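Local coordinates for phosphate-binding protein PstS (Borrelia burgdorferi, PDB 4N13), which binds inorganic phosphate with micromolar affinity as the solute-binding lipoprotein of the PstSACB ABC transporter, which imports phosphate, at residues Glu28-Tyr33 with Thr40-Asp45; Pro210-Ile215 with Ile254-Gly259. One frame throughout, in Å; residues are numbered along the deposited sequence.

Contact 1 of 2, residues Glu28-Tyr33 with Thr40-Asp45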
loop_
_atom_site.group_PDB
_atom_site.type_symbol
_atom_site.label_atom_id
_atom_site.label_comp_id
_atom_site.label_asym_id
_atom_site.label_seq_id
_atom_site.Cartn_x
_atom_site.Cartn_y
_atom_site.Cartn_z
ATOM N N GLU A 28 0.770 15.300 -11.535
ATOM C CA GLU A 28 1.845 16.252 -11.276
ATOM C C GLU A 28 3.112 15.871 -12.040
ATOM O O GLU A 28 3.839 16.735 -12.538
ATOM C CB GLU A 28 2.125 16.382 -9.784
ATOM C CG GLU A 28 3.212 17.404 -9.495
ATOM C CD GLU A 28 3.397 17.729 -8.043
ATOM O OE1 GLU A 28 2.564 17.308 -7.213
ATOM O OE2 GLU A 28 4.388 18.423 -7.743
ATOM N N MET A 29 3.406 14.576 -12.113
ATOM C CA MET A 29 4.553 14.127 -12.882
ATOM C C MET A 29 4.435 14.540 -14.341
ATOM O O MET A 29 5.423 14.960 -14.946
ATOM C CB MET A 29 4.742 12.625 -12.795
ATOM C CG MET A 29 5.241 12.090 -11.490
ATOM S SD MET A 29 5.261 10.304 -11.473
ATOM C CE MET A 29 6.195 10.003 -9.984
ATOM N N ILE A 30 3.239 14.406 -14.912
ATOM C CA ILE A 30 3.010 14.822 -16.290
ATOM C C ILE A 30 3.297 16.305 -16.463
ATOM O O ILE A 30 3.995 16.724 -17.391
ATOM C CB ILE A 30 1.565 14.478 -16.715
ATOM C CG1 ILE A 30 1.436 12.965 -16.910
ATOM C CG2 ILE A 30 1.165 15.230 -17.997
ATOM C CD1 ILE A 30 0.022 12.453 -17.010
ATOM N N LEU A 31 2.762 17.119 -15.570
ATOM C CA LEU A 31 2.919 18.553 -15.750
ATOM C C LEU A 31 4.349 19.007 -15.484
ATOM O O LEU A 31 4.855 19.892 -16.168
ATOM C CB LEU A 31 1.906 19.319 -14.904
ATOM C CG LEU A 31 0.477 19.226 -15.484
ATOM C CD1 LEU A 31 -0.576 19.615 -14.478
ATOM C CD2 LEU A 31 0.332 20.064 -16.743
ATOM N N ARG A 32 5.030 18.370 -14.543
ATOM C CA ARG A 32 6.418 18.734 -14.300
ATOM C C ARG A 32 7.355 18.204 -15.372
ATOM O O ARG A 32 8.311 18.893 -15.748
ATOM C CB ARG A 32 6.812 18.326 -12.896
ATOM C CG ARG A 32 6.023 19.192 -11.910
ATOM C CD ARG A 32 6.448 19.053 -10.496
ATOM N NE ARG A 32 7.765 19.613 -10.280
ATOM C CZ ARG A 32 8.389 19.545 -9.118
ATOM N NH1 ARG A 32 7.803 18.930 -8.100
ATOM N NH2 ARG A 32 9.587 20.078 -8.982
ATOM N N TYR A 33 7.083 17.014 -15.903
ATOM C CA TYR A 33 7.912 16.516 -17.000
ATOM C C TYR A 33 7.764 17.424 -18.228
ATOM O O TYR A 33 8.726 17.616 -18.989
ATOM C CB TYR A 33 7.618 15.034 -17.329
ATOM C CG TYR A 33 8.536 14.537 -18.429
ATOM C CD1 TYR A 33 9.905 14.482 -18.223
ATOM C CD2 TYR A 33 8.038 14.198 -19.684
ATOM C CE1 TYR A 33 10.777 14.095 -19.237
ATOM C CE2 TYR A 33 8.882 13.805 -20.699
ATOM C CZ TYR A 33 10.258 13.769 -20.473
ATOM O OH TYR A 33 11.101 13.409 -21.493
ATOM N N THR A 40 6.472 15.661 -25.826
ATOM C CA THR A 40 5.671 14.476 -25.573
ATOM C C THR A 40 4.401 14.878 -24.862
ATOM O O THR A 40 4.419 15.675 -23.925
ATOM C CB THR A 40 6.429 13.447 -24.714
ATOM O OG1 THR A 40 7.582 13.024 -25.438
ATOM C CG2 THR A 40 5.593 12.209 -24.444
ATOM N N LYS A 41 3.291 14.320 -25.318
ATOM C CA LYS A 41 2.009 14.464 -24.662
ATOM C C LYS A 41 1.783 13.205 -23.859
ATOM O O LYS A 41 1.715 12.128 -24.418
ATOM C CB LYS A 41 0.902 14.596 -25.704
ATOM C CG LYS A 41 -0.501 14.553 -25.130
ATOM C CD LYS A 41 -0.723 15.683 -24.176
ATOM C CE LYS A 41 -2.184 15.965 -23.942
ATOM N NZ LYS A 41 -2.307 17.072 -22.956
ATOM N N VAL A 42 1.694 13.346 -22.551
ATOM C CA VAL A 42 1.469 12.221 -21.637
ATOM C C VAL A 42 0.122 12.429 -20.968
ATOM O O VAL A 42 -0.200 13.549 -20.572
ATOM C CB VAL A 42 2.560 12.136 -20.555
ATOM C CG1 VAL A 42 2.402 10.871 -19.749
ATOM C CG2 VAL A 42 3.941 12.214 -21.187
ATOM N N THR A 43 -0.678 11.377 -20.877
ATOM C CA THR A 43 -1.964 11.447 -20.196
ATOM C C THR A 43 -2.091 10.274 -19.228
ATOM O O THR A 43 -1.431 9.237 -19.402
ATOM C CB THR A 43 -3.152 11.428 -21.198
ATOM O OG1 THR A 43 -3.157 10.202 -21.930
ATOM C CG2 THR A 43 -3.085 12.573 -22.190
ATOM N N TYR A 44 -2.923 10.434 -18.208
ATOM C CA TYR A 44 -3.215 9.369 -17.244
ATOM C C TYR A 44 -4.711 9.185 -17.102
ATOM O O TYR A 44 -5.418 10.141 -16.798
ATOM C CB TYR A 44 -2.589 9.679 -15.868
ATOM C CG TYR A 44 -2.655 8.484 -14.937
ATOM C CD1 TYR A 44 -2.034 7.298 -15.282
ATOM C CD2 TYR A 44 -3.354 8.524 -13.735
ATOM C CE1 TYR A 44 -2.092 6.181 -14.474
ATOM C CE2 TYR A 44 -3.416 7.395 -12.916
ATOM C CZ TYR A 44 -2.779 6.226 -13.299
ATOM O OH TYR A 44 -2.818 5.090 -12.525
ATOM N N ASP A 45 -5.185 7.966 -17.344
ATOM C CA ASP A 45 -6.597 7.633 -17.192
ATOM C C ASP A 45 -6.684 6.544 -16.143
ATOM O O ASP A 45 -6.192 5.452 -16.341
ATOM C CB ASP A 45 -7.220 7.167 -18.511
ATOM C CG ASP A 45 -8.745 7.232 -18.487
ATOM O OD1 ASP A 45 -9.312 7.319 -17.388
ATOM O OD2 ASP A 45 -9.391 7.162 -19.554
#

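Contact 2 of 2, residues Pro210-Ile215 with Ile254-Gly259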
loop_
_atom_site.group_PDB
_atom_site.type_symbol
_atom_site.label_atom_id
_atom_site.label_comp_id
_atom_site.label_asym_id
_atom_site.label_seq_id
_atom_site.Cartn_x
_atom_site.Cartn_y
_atom_site.Cartn_z
ATOM N N PRO A 210 8.583 -0.507 10.236
ATOM C CA PRO A 210 8.349 0.079 8.916
ATOM C C PRO A 210 9.096 1.403 8.769
ATOM O O PRO A 210 8.754 2.395 9.386
ATOM C CB PRO A 210 6.821 0.261 8.875
ATOM C CG PRO A 210 6.400 0.349 10.306
ATOM C CD PRO A 210 7.406 -0.394 11.120
ATOM N N THR A 211 10.149 1.382 7.968
ATOM C CA THR A 211 10.987 2.545 7.686
ATOM C C THR A 211 11.240 2.598 6.186
ATOM O O THR A 211 11.015 1.626 5.475
ATOM C CB THR A 211 12.354 2.464 8.396
ATOM O OG1 THR A 211 13.166 1.465 7.766
ATOM C CG2 THR A 211 12.178 2.138 9.879
ATOM N N LYS A 212 11.724 3.716 5.673
ATOM C CA LYS A 212 11.997 3.776 4.256
ATOM C C LYS A 212 12.958 2.648 3.840
ATOM O O LYS A 212 12.792 2.036 2.785
ATOM C CB LYS A 212 12.538 5.141 3.863
ATOM C CG LYS A 212 12.656 5.304 2.350
ATOM C CD LYS A 212 12.933 6.739 1.980
ATOM C CE LYS A 212 12.981 6.926 0.476
ATOM N NZ LYS A 212 13.155 8.364 0.148
ATOM N N GLU A 213 13.950 2.342 4.670
ATOM C CA GLU A 213 14.926 1.303 4.327
ATOM C C GLU A 213 14.314 -0.101 4.307
ATOM O O GLU A 213 14.564 -0.892 3.384
ATOM C CB GLU A 213 16.108 1.327 5.300
ATOM C CG GLU A 213 16.997 2.570 5.191
ATOM C CD GLU A 213 17.711 2.705 3.846
ATOM O OE1 GLU A 213 17.983 1.668 3.199
ATOM O OE2 GLU A 213 18.015 3.856 3.441
ATOM N N THR A 214 13.514 -0.427 5.314
ATOM C CA THR A 214 12.964 -1.775 5.385
ATOM C C THR A 214 11.834 -1.967 4.387
ATOM O O THR A 214 11.576 -3.080 3.950
ATOM C CB THR A 214 12.467 -2.129 6.791
ATOM O OG1 THR A 214 11.399 -1.246 7.132
ATOM C CG2 THR A 214 13.603 -2.072 7.817
ATOM N N ILE A 215 11.140 -0.892 4.034
ATOM C CA ILE A 215 10.095 -1.017 3.031
ATOM C C ILE A 215 10.748 -1.176 1.648
ATOM O O ILE A 215 10.337 -2.036 0.856
ATOM C CB ILE A 215 9.112 0.155 3.127
ATOM C CG1 ILE A 215 8.318 0.031 4.441
ATOM C CG2 ILE A 215 8.183 0.163 1.912
ATOM C CD1 ILE A 215 7.592 1.309 4.880
ATOM N N ILE A 254 7.889 14.136 -5.809
ATOM C CA ILE A 254 6.452 14.236 -6.029
ATOM C C ILE A 254 5.716 13.122 -5.282
ATOM O O ILE A 254 4.708 13.372 -4.631
ATOM C CB ILE A 254 6.130 14.187 -7.520
ATOM C CG1 ILE A 254 6.713 15.411 -8.228
ATOM C CG2 ILE A 254 4.621 14.098 -7.740
ATOM C CD1 ILE A 254 6.781 15.287 -9.737
ATOM N N VAL A 255 6.220 11.892 -5.386
ATOM C CA VAL A 255 5.623 10.751 -4.683
ATOM C C VAL A 255 5.493 11.057 -3.191
ATOM O O VAL A 255 4.445 10.853 -2.584
ATOM C CB VAL A 255 6.503 9.490 -4.873
ATOM C CG1 VAL A 255 6.108 8.365 -3.954
ATOM C CG2 VAL A 255 6.428 9.005 -6.327
ATOM N N GLU A 256 6.563 11.558 -2.592
ATOM C CA GLU A 256 6.550 11.792 -1.146
ATOM C C GLU A 256 5.746 13.024 -0.746
ATOM O O GLU A 256 5.098 13.020 0.302
ATOM C CB GLU A 256 7.986 11.816 -0.608
ATOM C CG GLU A 256 8.646 10.462 -0.867
ATOM C CD GLU A 256 9.801 10.149 0.038
ATOM O OE1 GLU A 256 10.394 11.091 0.608
ATOM O OE2 GLU A 256 10.139 8.947 0.176
ATOM N N GLU A 257 5.746 14.051 -1.582
ATOM C CA GLU A 257 4.919 15.229 -1.321
ATOM C C GLU A 257 3.437 14.885 -1.330
ATOM O O GLU A 257 2.627 15.599 -0.758
ATOM C CB GLU A 257 5.194 16.302 -2.376
ATOM C CG GLU A 257 6.556 16.932 -2.228
ATOM C CD GLU A 257 7.127 17.551 -3.511
ATOM O OE1 GLU A 257 6.391 17.808 -4.492
ATOM O OE2 GLU A 257 8.358 17.793 -3.532
ATOM N N GLN A 258 3.085 13.776 -1.956
ATOM C CA GLN A 258 1.698 13.345 -2.025
ATOM C C GLN A 258 1.398 12.179 -1.122
ATOM O O GLN A 258 0.362 11.532 -1.254
ATOM C CB GLN A 258 1.330 13.065 -3.465
ATOM C CG GLN A 258 1.355 14.369 -4.196
ATOM C CD GLN A 258 0.479 14.416 -5.376
ATOM O OE1 GLN A 258 -0.631 13.909 -5.348
ATOM N NE2 GLN A 258 0.966 15.012 -6.453
ATOM N N GLY A 259 2.278 11.943 -0.157
ATOM C CA GLY A 259 1.950 11.056 0.939
ATOM C C GLY A 259 2.366 9.614 0.804
ATOM O O GLY A 259 2.065 8.816 1.687
#

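Contact 1 of 2, residues Glu28-Tyr33 with Thr40-Asp45
I30 meets V42 with CG1 set beside its own backbone N (chi1 -73°), while CG2 lies anti to that N. V42 fills the same two positions, with CG1 as the branch anti to its backbone N (chi1 -173°). The beside-N branch of I30 thus meets the anti branch of V42, 3.7 Å from I30 CG1 to V42 CG1. The contact is the second half of a right-handed beta-alpha-beta crossover, in which helix 23-36 links the parallel strands 12-18 and 40-45. This is the repeating unit of the alpha/beta lobes in periplasmic binding proteins. Segments 28-33 and 40-45 run nearly antiparallel (172°), their axes 8.5 Å apart at the closest. No hydrogen bond joins the two segments, so the packing is by van der Waals contact. I30 does most of the work. Its CG1 meets the V42 side chain, and CG2 and CD1 both lie by the V42 carbonyl, with I30 CG2 3.4 Å from V42 O. CD1 is anti to CA and goes on along the strand, past T43 C to Y44. The side chains of I30 and V42 cross obliquely. V42 also packs on I16 of strand 12-18, so it is covered by both neighbours. The side chain of Y44 meets I30 only at CB; I30 CD1 also lies 3.8 Å from Y44 N. The Y44 ring leads off toward the start of helix 23-36, lying on S23, L26 and D27. Its OH is hydrogen-bonded to S19 O. S19 is a phosphate-binding residue by similarity, so Y44 probably helps to position that binding loop. At the other end of the same side chain, Y44 CB lies 4.0 Å from I30 CD1.

Contact 2 of 2, residues Pro210-Ile215 with Ile254-Gly259
K212 and E256 reach across to each other and cross at about a right angle. Both chains are extended beyond CG, and the charged ends carry the contact. K212 NZ donates a hydrogen bond to E256 OE2 at 3.1 Å, within a salt bridge. The ammonium group approaches from above the carboxylate plane, 37° out of it. The other oxygen is farther off, with E256 OE1 3.9 Å from K212 NZ, so the grip is one-sided. The lysine methylene next to the charge also comes near, with K212 CE 3.5 Å from E256 OE2. K212 has CG anti to its backbone N (chi1 -172°), and the later torsions are all close to 180°. This straight chain spans much of the gap between backbones whose nearest CA atoms, those of K212 and E256, are 11.1 Å apart.

The bridge joins the first turn of the short helix 212-216 to the last turn of helix 249-257. T211 is the N-cap of the first helix: its OG1 accepts from T214 N at 3.1 Å. The second helix ends in a Schellman motif, in which G259 N bonds to E256 O at 3.1 Å and F260 N bonds to V255 O. G259 has the positive phi that this turn needs. I215 and V255 both pack on strand 80-93, so the bridge spans two helices lying on a common strand.

E256 OE2 has a second donor, the backbone N of G262, in the chain beyond the helix end. This oxygen therefore receives both an ammonium and an amide N-H. Two such donors would be expected to favour the charged carboxylate, and they link helix 212-216 to the C-terminal tail through one oxygen.

From the N terminus, contact 1 comes first. It closes a short loop, with six residues between its segments, and joins helix 23-36 to strand 40-45. Contact 2 opens much later and spans 38 residues, from helix 212-216 to the end of helix 249-257. The two are in series and neither nest nor cross. Their centres are 22 Å apart, yet helix 23-36 and helix 249-257 touch. M29 CE packs on V255 CG2, and R32 lies on I254. Just past the end of helix 249-257, Q258 NE2 gives E28 OE1 a weak hydrogen bond. The C-terminal helix thus lies against the N-terminal crossover unit on one side and is bridged to helix 212-216 by contact 2.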